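FACT complex subunit SPT16 (Ashbya gossypii, PDB 6A8M) probably acts, through this N-terminal peptidase-like part and the rest of the chain, as a FACT histone chaperone reorganising nucleosomes in transcription, replication and repair. Local coordinates at residues I7-F12 / E87-M92; V34-S39 / T63-V68; Q47-L52 / D138-K143; V74-A79 / E103-S108; E119-R124 / T146-V151. One frame throughout, in Å; residues are numbered along the deposited sequence.

Interaction 1. Residues I7-F12 / E87-M92; sequences IDFSTF and EGVAQM
Phe9 lies against Gly88 where two helices of the N-terminal lobe, the one starting at Phe9 and the helix 79-95, pack on the same side of the central mixed sheet. The contact is a CH-pi interaction: Gly88 CA sits over the middle of the Phe9 ring, 3.4 Å from its centroid and only 6° off the ring normal. A glycine suits this place because a CB here would point at Phe9 and collide with its ring. The same ring reaches past the glycine, CE1 coming to 4.0 Å from Val89 CG2.

Met92 fills the angle between the two aromatic side chains. Its chain is extended to SD and then bent at chi3 (-30°), which carries CE in between the rings, near the plane of each and therefore at their edges. The flexible thioether suits a slot bordered by two rings. SD accompanies the methyl as a Met-aromatic contact, 5.2 Å from the Phe12 centroid and at the edge. Ile102 of strand 101-106 touches both Phe12 and Met92 from the sheet.

Asp8 caps the helix that carries both phenylalanines, its OD1 accepting from Thr11 N at 3.3 Å and from Ser10 OG, while OD2 forms a salt bridge with Lys180. Across the contact, the methyl CE of Met92 stands 3.5 Å from Phe9 CD1 and 3.3 Å from Phe12 CD2.

Interaction 2. Residues V34-S39 / T63-V68; sequences VFILGS and TTLIAV
Phe35 and Ile66 exchange two backbone hydrogen bonds, Phe35 N to Ile66 O and Ile66 N to Phe35 O, each 2.9 Å long. Leu37 and Thr64 form the next hydrogen-bonded pair, with Leu37 N to Thr64 O at 2.8 Å and Thr64 N returning to Leu37 O. Beyond it, Thr63 N bonds Gly38 O from above the carbonyl plane, 43° out of it. Between the pairs, Leu65 CA approaches Phe35 O in a CA-H...O contact.

These bonds join neighbouring antiparallel strands inside the six-stranded mixed sheet of the N-terminal lobe. At one end Thr63 and Thr64 both face Leu37, a G1 beta bulge, and Thr63 takes the positive phi (53°) expected of its first residue.

Apolar packing is carried by Val34, Ile36, Leu65 and Ala67, which share the face covered by helices 113-128 and 143-158. Leu65 CG is anti to the backbone N (chi1 -177°), and its CD1 touches both Val34 CG1, at 4.1 Å, and Ile36 CG1, at 4.0 Å; branched aliphatic groups interlock well here. Phe35, Leu37, Thr64 and Ile66 point to the other face, where helix 48-57 meets Phe35, Leu37 and Ile66. The hydroxyl of Thr64 bonds Pro62 O and Thr77 OG1.

Water also bridges the strands: one molecule donates to Phe35 O at 2.7 Å and to Thr64 O at 2.9 Å.

Interaction 3. Residues Q47-L52 / D138-K143; sequences QKTTIL and DSYQGK
Asp138 OD2 is gripped twice by Thr49, from its backbone N and from its hydroxyl OG1, each at 2.7 Å. The amide uses the syn lone pair and the hydroxyl comes from the anti side, while Lys48 N bonds the other oxygen, OD1, at 3.2 Å. An aspartate supplied by the loop after strand 131-134 thus binds amides of the first turn of helix 48-57, a helix N-terminus whose dipole would probably favour the carboxylate's negative charge.

Gln47, at the N-cap position, turns its side chain across to the loop instead. Its amide pairs with the backbone of Ser139 in both directions: Ser139 N to Gln47 OE1, 2.7 Å, and Gln47 NE2 to Ser139 O, 2.8 Å. Glutamine suits this place because a single side chain offers both a donor and an acceptor. NE2 also lies over one face of the Tyr140 ring, 3.3 Å above the plane and offset toward the rim, with the amide and ring planes 39° apart.

Tyr140 touches Leu37 of the sheet and delivers its hydroxyl to the helix start. Thr50 OG1, which also bonds Glu60, lies at the edge of the Tyr140 ring and accepts a hydrogen bond from Tyr140 OH at 2.7 Å.

Interaction 4. Residues V74-A79 / E103-S108; sequences VVITSA and ELWQSS
Val74 meets Trp105 across a parallel strand pair, the two strands of a beta-alpha-beta unit whose connecting helix is 79-95. Val74 CG1, anti to the backbone N (chi1 176°), stands over the six-membered ring of the indole, 3.4 Å from its centroid, a CH-pi contact. A tryptophan suits this edge strand, since its broad face covers Val74 while its NE1 bonds Glu103 OE2, 2.9 Å away and nearly in the ring plane. Glu103 OE1 forms a salt bridge with Arg124 of helix 113-128.

Val75 is held by both backbone groups: its N donates to Glu103 O at 2.9 Å, and its O accepts from Trp105 N at 2.8 Å. Its side chain is on the helix 79-95 face, CB lying 3.8 Å from Leu104 CD2, the two side chains side by side and pointing the same way.

Ile76 returns to the tryptophan face, its CG1 3.8 Å from Trp105 CE3. Thr77 continues the backbone pairing, with N bonding Trp105 O and O accepting from Ser107 N. Ser78 N-caps helix 79-95 through its hydroxyl, which bonds Lys81 N. At Ala79, whose CB packs on Gln106 CD, a water accepts from Ala79 N and donates to Ser107 O at 2.7 Å.

Interaction 5. Residues E119-R124 / T146-V151; sequences EDLVER and TEWKGV
The Trp148 indole presents the far end of its six-membered ring to helix 113-128, and Leu121 and Val122 approach it obliquely. Leu121 CD2 comes to 4.0 Å from Trp148 CZ3, the two side chains crossing at about a right angle, and Val122 CG2 lies 4.3 Å from CH2. Trp148 CG is anti to the backbone N (chi1 162°), and from there the six-membered ring reaches helix 113-128. Phe118, about one turn before Leu121 on helix 113-128, meets the indole edge-to-face.

Beside the ring, Val122 CG2 touches Val151 CG1 at 3.7 Å, the two valines sliding past each other in opposite directions. The helices 113-128 and 143-158 cover the same face of the sheet; the axes of segments 119-124 and 146-151 come within 10.8 Å and are inclined at 43°. A large aromatic suits the sheet side, where it also reaches Val34 and Ile36, and the two valines meet beside it. No hydrogen bond crosses between the two segments, so their contact rests on van der Waals packing and the burial of apolar surface.

From the N terminus, the chain opens interaction 1 at residues 7-12 and closes it at 87-92. Interaction 2 begins and ends within that span, its two strands linked through helix 48-57. Interaction 3 starts from that helix, so it crosses interactions 1 and 2, and closes only at 138-143. Interaction 4 closes a beta-alpha-beta crossover; it crosses interaction 1, whose second helix is the connection, and falls wholly within the span of interaction 3. Interaction 5 follows interaction 4 in series and crosses interaction 3. Strands 64-68 and 72-77 join interactions 2 and 4 in one sheet, with the helices of interactions 1 and 5 on its two faces.

Interaction 1. Residues I7-F12 / E87-M92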
# COMPACT_ATOMS: atom_id res chain seq x y z
N ILE A 7 -9.22 -3.73 -19.72
CA ILE A 7 -8.33 -2.65 -19.34
C ILE A 7 -9.02 -1.32 -19.60
O ILE A 7 -9.60 -1.10 -20.67
CB ILE A 7 -6.99 -2.76 -20.08
CG1 ILE A 7 -6.14 -3.86 -19.43
CG2 ILE A 7 -6.24 -1.44 -20.05
CD1 ILE A 7 -5.57 -4.82 -20.42
N ASP A 8 -9.00 -0.45 -18.59
CA ASP A 8 -9.49 0.92 -18.71
C ASP A 8 -8.45 1.72 -19.47
O ASP A 8 -7.40 2.10 -18.92
CB ASP A 8 -9.74 1.49 -17.31
CG ASP A 8 -10.19 2.94 -17.32
OD1 ASP A 8 -10.26 3.56 -18.41
OD2 ASP A 8 -10.46 3.48 -16.23
N PHE A 9 -8.72 2.00 -20.75
CA PHE A 9 -7.70 2.61 -21.59
C PHE A 9 -7.62 4.13 -21.48
O PHE A 9 -6.60 4.71 -21.86
CB PHE A 9 -7.90 2.18 -23.05
CG PHE A 9 -6.95 1.11 -23.47
CD1 PHE A 9 -5.67 1.45 -23.89
CD2 PHE A 9 -7.29 -0.23 -23.37
CE1 PHE A 9 -4.75 0.47 -24.24
CE2 PHE A 9 -6.38 -1.22 -23.72
CZ PHE A 9 -5.12 -0.87 -24.15
N SER A 10 -8.65 4.82 -20.98
CA SER A 10 -8.43 6.24 -20.72
C SER A 10 -7.51 6.41 -19.53
O SER A 10 -6.63 7.28 -19.52
CB SER A 10 -9.76 6.98 -20.51
OG SER A 10 -10.52 6.40 -19.47
N THR A 11 -7.66 5.54 -18.53
CA THR A 11 -6.78 5.53 -17.38
C THR A 11 -5.36 5.12 -17.78
O THR A 11 -4.38 5.74 -17.36
CB THR A 11 -7.38 4.59 -16.34
OG1 THR A 11 -8.61 5.14 -15.85
CG2 THR A 11 -6.45 4.41 -15.22
N PHE A 12 -5.25 4.08 -18.61
CA PHE A 12 -3.95 3.65 -19.12
C PHE A 12 -3.25 4.78 -19.85
O PHE A 12 -2.07 5.04 -19.60
CB PHE A 12 -4.13 2.45 -20.05
CG PHE A 12 -2.87 2.03 -20.76
CD1 PHE A 12 -1.96 1.19 -20.14
CD2 PHE A 12 -2.61 2.45 -22.05
CE1 PHE A 12 -0.79 0.79 -20.79
CE2 PHE A 12 -1.44 2.06 -22.72
CZ PHE A 12 -0.54 1.22 -22.08
N GLU A 87 -6.50 -3.34 -29.31
CA GLU A 87 -7.47 -2.35 -29.77
C GLU A 87 -7.25 -0.99 -29.11
O GLU A 87 -7.28 0.04 -29.79
CB GLU A 87 -8.89 -2.83 -29.52
CG GLU A 87 -9.91 -1.78 -29.84
CD GLU A 87 -11.31 -2.33 -29.94
OE1 GLU A 87 -12.25 -1.50 -29.92
OE2 GLU A 87 -11.46 -3.57 -30.04
N GLY A 88 -7.00 -0.97 -27.80
CA GLY A 88 -6.80 0.31 -27.12
C GLY A 88 -5.51 0.99 -27.53
O GLY A 88 -5.45 2.21 -27.65
N VAL A 89 -4.46 0.20 -27.75
CA VAL A 89 -3.19 0.73 -28.21
C VAL A 89 -3.31 1.32 -29.61
O VAL A 89 -2.76 2.39 -29.89
CB VAL A 89 -2.11 -0.36 -28.15
CG1 VAL A 89 -0.87 0.06 -28.93
CG2 VAL A 89 -1.78 -0.68 -26.69
N ALA A 90 -4.03 0.63 -30.51
CA ALA A 90 -4.19 1.16 -31.86
C ALA A 90 -4.94 2.48 -31.84
O ALA A 90 -4.59 3.41 -32.57
CB ALA A 90 -4.92 0.15 -32.75
N GLN A 91 -5.96 2.58 -30.99
CA GLN A 91 -6.71 3.82 -30.85
C GLN A 91 -5.84 4.93 -30.27
O GLN A 91 -5.86 6.06 -30.76
CB GLN A 91 -7.95 3.59 -29.99
CG GLN A 91 -8.65 4.86 -29.52
CD GLN A 91 -10.03 4.57 -28.93
OE1 GLN A 91 -10.53 3.45 -29.02
NE2 GLN A 91 -10.64 5.59 -28.33
N MET A 92 -5.08 4.61 -29.22
CA MET A 92 -4.17 5.60 -28.65
C MET A 92 -3.13 6.03 -29.68
O MET A 92 -2.86 7.22 -29.83
CB MET A 92 -3.51 5.02 -27.40
CG MET A 92 -2.78 6.03 -26.54
SD MET A 92 -2.27 5.31 -24.97
CE MET A 92 -3.56 4.12 -24.75

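Interaction 2. Residues V34-S39 / T63-V68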
# COMPACT_ATOMS: atom_id res chain seq x y z
N VAL A 34 13.04 0.82 -18.14
CA VAL A 34 12.75 -0.58 -18.46
C VAL A 34 12.26 -1.30 -17.21
O VAL A 34 12.94 -1.31 -16.18
CB VAL A 34 13.98 -1.31 -19.03
CG1 VAL A 34 13.58 -2.73 -19.41
CG2 VAL A 34 14.56 -0.57 -20.26
N PHE A 35 11.08 -1.94 -17.31
CA PHE A 35 10.48 -2.72 -16.24
C PHE A 35 10.20 -4.12 -16.75
O PHE A 35 9.58 -4.28 -17.81
CB PHE A 35 9.18 -2.08 -15.74
CG PHE A 35 9.37 -0.66 -15.28
CD1 PHE A 35 9.84 -0.40 -14.01
CD2 PHE A 35 9.09 0.40 -16.12
CE1 PHE A 35 10.03 0.90 -13.57
CE2 PHE A 35 9.28 1.72 -15.69
CZ PHE A 35 9.75 1.96 -14.41
N ILE A 36 10.63 -5.14 -16.00
CA ILE A 36 10.53 -6.52 -16.46
C ILE A 36 9.81 -7.32 -15.39
O ILE A 36 10.31 -7.45 -14.27
CB ILE A 36 11.90 -7.15 -16.76
CG1 ILE A 36 12.82 -6.16 -17.48
CG2 ILE A 36 11.72 -8.43 -17.59
CD1 ILE A 36 13.65 -5.31 -16.54
N LEU A 37 8.66 -7.89 -15.74
CA LEU A 37 7.90 -8.71 -14.81
C LEU A 37 8.09 -10.16 -15.24
O LEU A 37 7.79 -10.52 -16.38
CB LEU A 37 6.42 -8.31 -14.82
CG LEU A 37 5.76 -8.42 -13.43
CD1 LEU A 37 4.53 -7.57 -13.38
CD2 LEU A 37 5.46 -9.88 -13.05
N GLY A 38 8.60 -10.99 -14.33
CA GLY A 38 8.73 -12.39 -14.67
C GLY A 38 7.50 -13.17 -14.26
O GLY A 38 6.38 -12.76 -14.55
N SER A 39 7.69 -14.29 -13.57
CA SER A 39 6.54 -15.04 -13.09
C SER A 39 5.92 -14.33 -11.89
O SER A 39 6.62 -13.69 -11.09
CB SER A 39 6.94 -16.47 -12.71
OG SER A 39 7.39 -17.18 -13.86
N THR A 63 5.42 -12.20 -17.14
CA THR A 63 6.26 -12.50 -18.30
C THR A 63 6.14 -11.41 -19.36
O THR A 63 5.82 -11.67 -20.52
CB THR A 63 5.88 -13.87 -18.86
OG1 THR A 63 5.78 -14.80 -17.77
CG2 THR A 63 6.92 -14.37 -19.80
N THR A 64 6.34 -10.16 -18.94
CA THR A 64 6.06 -8.99 -19.75
C THR A 64 7.12 -7.94 -19.48
O THR A 64 7.50 -7.72 -18.33
CB THR A 64 4.68 -8.41 -19.43
OG1 THR A 64 3.68 -9.34 -19.83
CG2 THR A 64 4.44 -7.07 -20.13
N LEU A 65 7.59 -7.29 -20.54
CA LEU A 65 8.51 -6.18 -20.43
C LEU A 65 7.82 -4.91 -20.93
O LEU A 65 7.16 -4.92 -21.97
CB LEU A 65 9.79 -6.45 -21.23
CG LEU A 65 10.89 -5.39 -21.15
CD1 LEU A 65 12.24 -6.05 -21.41
CD2 LEU A 65 10.65 -4.27 -22.13
N ILE A 66 8.01 -3.82 -20.20
CA ILE A 66 7.52 -2.51 -20.61
C ILE A 66 8.70 -1.55 -20.56
O ILE A 66 9.34 -1.41 -19.51
CB ILE A 66 6.39 -2.00 -19.69
CG1 ILE A 66 5.25 -3.02 -19.64
CG2 ILE A 66 5.95 -0.59 -20.12
CD1 ILE A 66 4.15 -2.67 -18.58
N ALA A 67 8.99 -0.89 -21.67
CA ALA A 67 10.03 0.13 -21.71
C ALA A 67 9.42 1.43 -22.18
O ALA A 67 8.56 1.44 -23.07
CB ALA A 67 11.18 -0.27 -22.62
N VAL A 68 9.85 2.54 -21.58
CA VAL A 68 9.24 3.85 -21.83
C VAL A 68 10.31 4.81 -22.33
O VAL A 68 11.43 4.83 -21.81
CB VAL A 68 8.57 4.43 -20.56
CG1 VAL A 68 7.78 5.66 -20.95
CG2 VAL A 68 7.64 3.37 -19.89
O HOH W 1 7.05 -5.12 -17.22
O HOH W 2 7.89 -15.98 -16.97

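Interaction 3. Residues Q47-L52 / D138-K143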
# COMPACT_ATOMS: atom_id res chain seq x y z
N GLN A 47 6.04 -5.20 -5.13
CA GLN A 47 7.22 -4.83 -5.90
C GLN A 47 6.86 -3.71 -6.89
O GLN A 47 5.72 -3.60 -7.35
CB GLN A 47 7.80 -6.03 -6.65
CG GLN A 47 8.30 -7.15 -5.70
CD GLN A 47 9.27 -8.10 -6.36
OE1 GLN A 47 10.47 -7.98 -6.19
NE2 GLN A 47 8.74 -9.07 -7.11
N LYS A 48 7.84 -2.86 -7.18
CA LYS A 48 7.52 -1.65 -7.94
C LYS A 48 6.97 -1.99 -9.31
O LYS A 48 6.07 -1.30 -9.82
CB LYS A 48 8.75 -0.76 -8.07
CG LYS A 48 9.31 -0.34 -6.73
CD LYS A 48 8.32 0.49 -5.94
CE LYS A 48 8.83 0.71 -4.49
NZ LYS A 48 10.23 1.23 -4.44
N THR A 49 7.48 -3.05 -9.94
CA THR A 49 7.02 -3.37 -11.28
C THR A 49 5.59 -3.88 -11.25
O THR A 49 4.78 -3.52 -12.12
CB THR A 49 7.95 -4.39 -11.93
OG1 THR A 49 9.27 -3.84 -11.97
CG2 THR A 49 7.50 -4.69 -13.33
N THR A 50 5.25 -4.68 -10.24
CA THR A 50 3.87 -5.12 -10.07
C THR A 50 2.95 -3.95 -9.79
O THR A 50 1.85 -3.87 -10.34
CB THR A 50 3.79 -6.16 -8.94
OG1 THR A 50 4.58 -7.29 -9.28
CG2 THR A 50 2.32 -6.59 -8.69
N ILE A 51 3.38 -3.03 -8.92
CA ILE A 51 2.58 -1.83 -8.67
C ILE A 51 2.37 -1.08 -9.98
O ILE A 51 1.25 -0.67 -10.30
CB ILE A 51 3.25 -0.95 -7.60
CG1 ILE A 51 3.29 -1.68 -6.26
CG2 ILE A 51 2.51 0.37 -7.44
CD1 ILE A 51 4.18 -0.98 -5.24
N LEU A 52 3.44 -0.90 -10.76
CA LEU A 52 3.33 -0.20 -12.03
C LEU A 52 2.29 -0.85 -12.94
O LEU A 52 1.46 -0.16 -13.55
CB LEU A 52 4.70 -0.13 -12.71
CG LEU A 52 4.70 0.60 -14.06
CD1 LEU A 52 4.47 2.10 -13.91
CD2 LEU A 52 6.04 0.32 -14.68
N ASP A 138 13.60 -5.00 -7.41
CA ASP A 138 12.62 -6.04 -7.70
C ASP A 138 13.28 -7.36 -8.06
O ASP A 138 14.38 -7.41 -8.62
CB ASP A 138 11.71 -5.62 -8.85
CG ASP A 138 10.74 -4.51 -8.47
OD1 ASP A 138 10.83 -3.94 -7.37
OD2 ASP A 138 9.87 -4.22 -9.32
N SER A 139 12.58 -8.45 -7.77
CA SER A 139 13.09 -9.78 -8.10
C SER A 139 11.95 -10.65 -8.58
O SER A 139 10.91 -10.73 -7.91
CB SER A 139 13.78 -10.42 -6.88
OG SER A 139 14.15 -11.76 -7.16
N TYR A 140 12.13 -11.28 -9.74
CA TYR A 140 11.18 -12.23 -10.29
C TYR A 140 11.92 -13.46 -10.82
O TYR A 140 13.12 -13.41 -11.12
CB TYR A 140 10.34 -11.61 -11.42
CG TYR A 140 9.51 -10.41 -11.02
CD1 TYR A 140 10.02 -9.12 -11.11
CD2 TYR A 140 8.20 -10.57 -10.55
CE1 TYR A 140 9.26 -8.00 -10.74
CE2 TYR A 140 7.43 -9.47 -10.19
CZ TYR A 140 7.96 -8.19 -10.29
OH TYR A 140 7.19 -7.12 -9.92
N GLN A 141 11.20 -14.57 -10.91
CA GLN A 141 11.74 -15.82 -11.43
C GLN A 141 11.26 -16.06 -12.86
O GLN A 141 10.41 -15.34 -13.39
CB GLN A 141 11.33 -17.00 -10.56
CG GLN A 141 11.57 -16.80 -9.08
CD GLN A 141 13.05 -16.85 -8.73
OE1 GLN A 141 13.83 -17.52 -9.39
NE2 GLN A 141 13.42 -16.12 -7.67
N GLY A 142 11.83 -17.08 -13.48
CA GLY A 142 11.31 -17.55 -14.74
C GLY A 142 12.29 -17.35 -15.88
O GLY A 142 13.23 -16.55 -15.82
N LYS A 143 12.06 -18.12 -16.95
CA LYS A 143 12.93 -18.12 -18.12
C LYS A 143 13.01 -16.74 -18.76
O LYS A 143 14.08 -16.29 -19.18
CB LYS A 143 12.41 -19.17 -19.11
CG LYS A 143 13.36 -19.61 -20.17
CD LYS A 143 12.75 -20.70 -21.07
CE LYS A 143 12.48 -22.02 -20.33
NZ LYS A 143 13.68 -22.83 -19.99

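Interaction 4. Residues V74-A79 / E103-S108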
# COMPACT_ATOMS: atom_id res chain seq x y z
N VAL A 74 7.51 0.39 -25.56
CA VAL A 74 7.57 -0.96 -26.08
C VAL A 74 7.04 -1.89 -25.00
O VAL A 74 7.48 -1.81 -23.85
CB VAL A 74 9.00 -1.36 -26.49
CG1 VAL A 74 9.03 -2.82 -26.95
CG2 VAL A 74 9.51 -0.45 -27.59
N VAL A 75 6.08 -2.74 -25.37
CA VAL A 75 5.59 -3.80 -24.51
C VAL A 75 5.92 -5.12 -25.19
O VAL A 75 5.51 -5.34 -26.33
CB VAL A 75 4.07 -3.68 -24.27
CG1 VAL A 75 3.59 -4.77 -23.34
CG2 VAL A 75 3.73 -2.30 -23.73
N ILE A 76 6.66 -5.99 -24.50
CA ILE A 76 6.93 -7.34 -24.97
C ILE A 76 6.07 -8.27 -24.13
O ILE A 76 6.22 -8.32 -22.90
CB ILE A 76 8.42 -7.72 -24.83
CG1 ILE A 76 9.31 -6.73 -25.57
CG2 ILE A 76 8.66 -9.19 -25.29
CD1 ILE A 76 10.80 -6.98 -25.37
N THR A 77 5.14 -8.96 -24.77
CA THR A 77 4.21 -9.80 -24.02
C THR A 77 3.61 -10.83 -24.97
O THR A 77 3.79 -10.76 -26.19
CB THR A 77 3.12 -8.96 -23.34
OG1 THR A 77 2.50 -9.73 -22.30
CG2 THR A 77 2.06 -8.48 -24.35
N SER A 78 2.89 -11.79 -24.39
CA SER A 78 2.43 -12.93 -25.17
C SER A 78 1.28 -12.54 -26.10
O SER A 78 0.65 -11.49 -25.95
CB SER A 78 1.95 -14.04 -24.23
OG SER A 78 0.80 -13.60 -23.53
N ALA A 79 1.00 -13.42 -27.06
CA ALA A 79 -0.08 -13.15 -28.00
C ALA A 79 -1.41 -13.03 -27.28
O ALA A 79 -2.26 -12.21 -27.66
CB ALA A 79 -0.13 -14.25 -29.06
N GLU A 103 4.40 0.28 -29.21
CA GLU A 103 4.61 -0.91 -30.02
C GLU A 103 4.41 -2.15 -29.15
O GLU A 103 5.01 -2.25 -28.07
CB GLU A 103 6.02 -0.93 -30.62
CG GLU A 103 6.35 0.32 -31.39
CD GLU A 103 7.71 0.27 -32.04
OE1 GLU A 103 8.19 1.33 -32.48
OE2 GLU A 103 8.29 -0.83 -32.12
N LEU A 104 3.57 -3.07 -29.61
CA LEU A 104 3.39 -4.36 -28.96
C LEU A 104 4.25 -5.37 -29.72
O LEU A 104 3.95 -5.70 -30.87
CB LEU A 104 1.92 -4.77 -28.97
CG LEU A 104 1.00 -3.71 -28.38
CD1 LEU A 104 -0.47 -4.09 -28.52
CD2 LEU A 104 1.36 -3.51 -26.93
N TRP A 105 5.32 -5.83 -29.09
CA TRP A 105 6.12 -6.92 -29.63
C TRP A 105 5.64 -8.23 -29.01
O TRP A 105 5.66 -8.40 -27.79
CB TRP A 105 7.60 -6.71 -29.32
CG TRP A 105 8.21 -5.42 -29.86
CD1 TRP A 105 7.61 -4.47 -30.64
CD2 TRP A 105 9.54 -4.95 -29.61
NE1 TRP A 105 8.49 -3.43 -30.90
CE2 TRP A 105 9.68 -3.71 -30.28
CE3 TRP A 105 10.62 -5.45 -28.88
CZ2 TRP A 105 10.87 -2.98 -30.25
CZ3 TRP A 105 11.80 -4.72 -28.85
CH2 TRP A 105 11.91 -3.50 -29.52
N GLN A 106 5.21 -9.17 -29.85
CA GLN A 106 4.65 -10.42 -29.35
C GLN A 106 5.80 -11.36 -28.98
O GLN A 106 6.65 -11.66 -29.81
CB GLN A 106 3.76 -11.03 -30.43
CG GLN A 106 2.95 -12.23 -30.04
CD GLN A 106 2.05 -12.66 -31.19
OE1 GLN A 106 2.33 -13.64 -31.89
NE2 GLN A 106 0.96 -11.92 -31.39
N SER A 107 5.84 -11.80 -27.73
CA SER A 107 6.84 -12.76 -27.29
C SER A 107 6.49 -14.16 -27.79
O SER A 107 5.41 -14.42 -28.32
CB SER A 107 6.95 -12.76 -25.76
OG SER A 107 5.79 -13.32 -25.17
N SER A 108 7.43 -15.09 -27.60
CA SER A 108 7.16 -16.46 -27.99
C SER A 108 7.98 -17.39 -27.10
O SER A 108 9.04 -17.02 -26.61
CB SER A 108 7.49 -16.71 -29.46
OG SER A 108 7.45 -18.09 -29.76
O HOH W 3 2.93 -15.44 -27.74

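Interaction 5. Residues E119-R124 / T146-V151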
# COMPACT_ATOMS: atom_id res chain seq x y z
N GLU A 119 17.52 -7.93 -27.42
CA GLU A 119 18.65 -7.28 -28.06
C GLU A 119 18.21 -6.04 -28.83
O GLU A 119 18.84 -4.98 -28.73
CB GLU A 119 19.38 -8.27 -28.98
CG GLU A 119 20.14 -9.34 -28.19
CD GLU A 119 20.53 -10.56 -29.01
OE1 GLU A 119 20.09 -10.67 -30.18
OE2 GLU A 119 21.27 -11.41 -28.48
N ASP A 120 17.12 -6.17 -29.61
CA ASP A 120 16.50 -5.01 -30.27
C ASP A 120 16.20 -3.90 -29.27
O ASP A 120 16.48 -2.72 -29.53
CB ASP A 120 15.19 -5.41 -30.95
CG ASP A 120 15.38 -6.35 -32.10
OD1 ASP A 120 16.54 -6.60 -32.50
OD2 ASP A 120 14.34 -6.85 -32.59
N LEU A 121 15.61 -4.26 -28.13
CA LEU A 121 15.23 -3.24 -27.16
C LEU A 121 16.46 -2.54 -26.58
O LEU A 121 16.47 -1.32 -26.42
CB LEU A 121 14.38 -3.85 -26.06
CG LEU A 121 14.04 -2.81 -24.99
CD1 LEU A 121 13.01 -1.81 -25.51
CD2 LEU A 121 13.60 -3.46 -23.74
N VAL A 122 17.52 -3.31 -26.28
CA VAL A 122 18.77 -2.70 -25.82
C VAL A 122 19.30 -1.68 -26.83
O VAL A 122 19.85 -0.65 -26.44
CB VAL A 122 19.80 -3.81 -25.50
CG1 VAL A 122 21.20 -3.33 -25.77
CG2 VAL A 122 19.64 -4.23 -24.04
N GLU A 123 19.14 -1.94 -28.13
CA GLU A 123 19.55 -0.96 -29.13
C GLU A 123 18.79 0.36 -28.95
O GLU A 123 19.38 1.45 -28.97
CB GLU A 123 19.36 -1.50 -30.55
CG GLU A 123 20.23 -2.71 -30.91
CD GLU A 123 21.72 -2.43 -30.77
OE1 GLU A 123 22.29 -1.71 -31.63
OE2 GLU A 123 22.33 -2.95 -29.81
N ARG A 124 17.48 0.27 -28.76
CA ARG A 124 16.71 1.49 -28.55
C ARG A 124 17.10 2.18 -27.24
O ARG A 124 17.18 3.41 -27.19
CB ARG A 124 15.21 1.18 -28.60
CG ARG A 124 14.34 2.41 -28.81
CD ARG A 124 12.89 2.06 -29.05
NE ARG A 124 12.71 1.11 -30.15
CZ ARG A 124 11.56 0.92 -30.79
NH1 ARG A 124 10.49 1.63 -30.44
NH2 ARG A 124 11.48 0.04 -31.78
N THR A 146 15.05 -14.22 -16.74
CA THR A 146 16.42 -14.69 -16.64
C THR A 146 17.16 -14.48 -17.96
O THR A 146 18.33 -14.07 -17.96
CB THR A 146 16.45 -16.16 -16.22
OG1 THR A 146 15.86 -16.28 -14.91
CG2 THR A 146 17.89 -16.69 -16.17
N GLU A 147 16.49 -14.72 -19.09
CA GLU A 147 17.10 -14.39 -20.37
C GLU A 147 17.34 -12.89 -20.49
O GLU A 147 18.40 -12.47 -20.98
CB GLU A 147 16.24 -14.90 -21.53
CG GLU A 147 16.46 -16.38 -21.86
CD GLU A 147 16.10 -16.75 -23.30
OE1 GLU A 147 15.28 -16.03 -23.92
OE2 GLU A 147 16.63 -17.76 -23.81
N TRP A 148 16.38 -12.06 -20.05
CA TRP A 148 16.55 -10.61 -20.09
C TRP A 148 17.78 -10.17 -19.28
O TRP A 148 18.56 -9.33 -19.75
CB TRP A 148 15.30 -9.88 -19.56
CG TRP A 148 15.66 -8.45 -19.18
CD1 TRP A 148 15.92 -7.95 -17.93
CD2 TRP A 148 15.91 -7.36 -20.10
NE1 TRP A 148 16.29 -6.62 -18.01
CE2 TRP A 148 16.28 -6.24 -19.33
CE3 TRP A 148 15.83 -7.24 -21.49
CZ2 TRP A 148 16.57 -5.00 -19.91
CZ3 TRP A 148 16.14 -6.00 -22.07
CH2 TRP A 148 16.48 -4.91 -21.27
N LYS A 149 17.93 -10.67 -18.05
CA LYS A 149 19.05 -10.25 -17.22
C LYS A 149 20.39 -10.49 -17.91
O LYS A 149 21.33 -9.69 -17.77
CB LYS A 149 19.03 -10.96 -15.87
CG LYS A 149 20.11 -10.48 -14.91
CD LYS A 149 19.82 -10.89 -13.47
CE LYS A 149 20.93 -10.40 -12.53
NZ LYS A 149 22.22 -11.06 -12.83
N GLY A 150 20.52 -11.59 -18.66
CA GLY A 150 21.75 -11.83 -19.39
C GLY A 150 22.04 -10.75 -20.42
O GLY A 150 23.18 -10.32 -20.59
N VAL A 151 21.00 -10.33 -21.14
CA VAL A 151 21.16 -9.28 -22.14
C VAL A 151 21.52 -7.97 -21.45
O VAL A 151 22.43 -7.25 -21.88
CB VAL A 151 19.88 -9.13 -22.97
CG1 VAL A 151 19.94 -7.87 -23.83
CG2 VAL A 151 19.69 -10.37 -23.86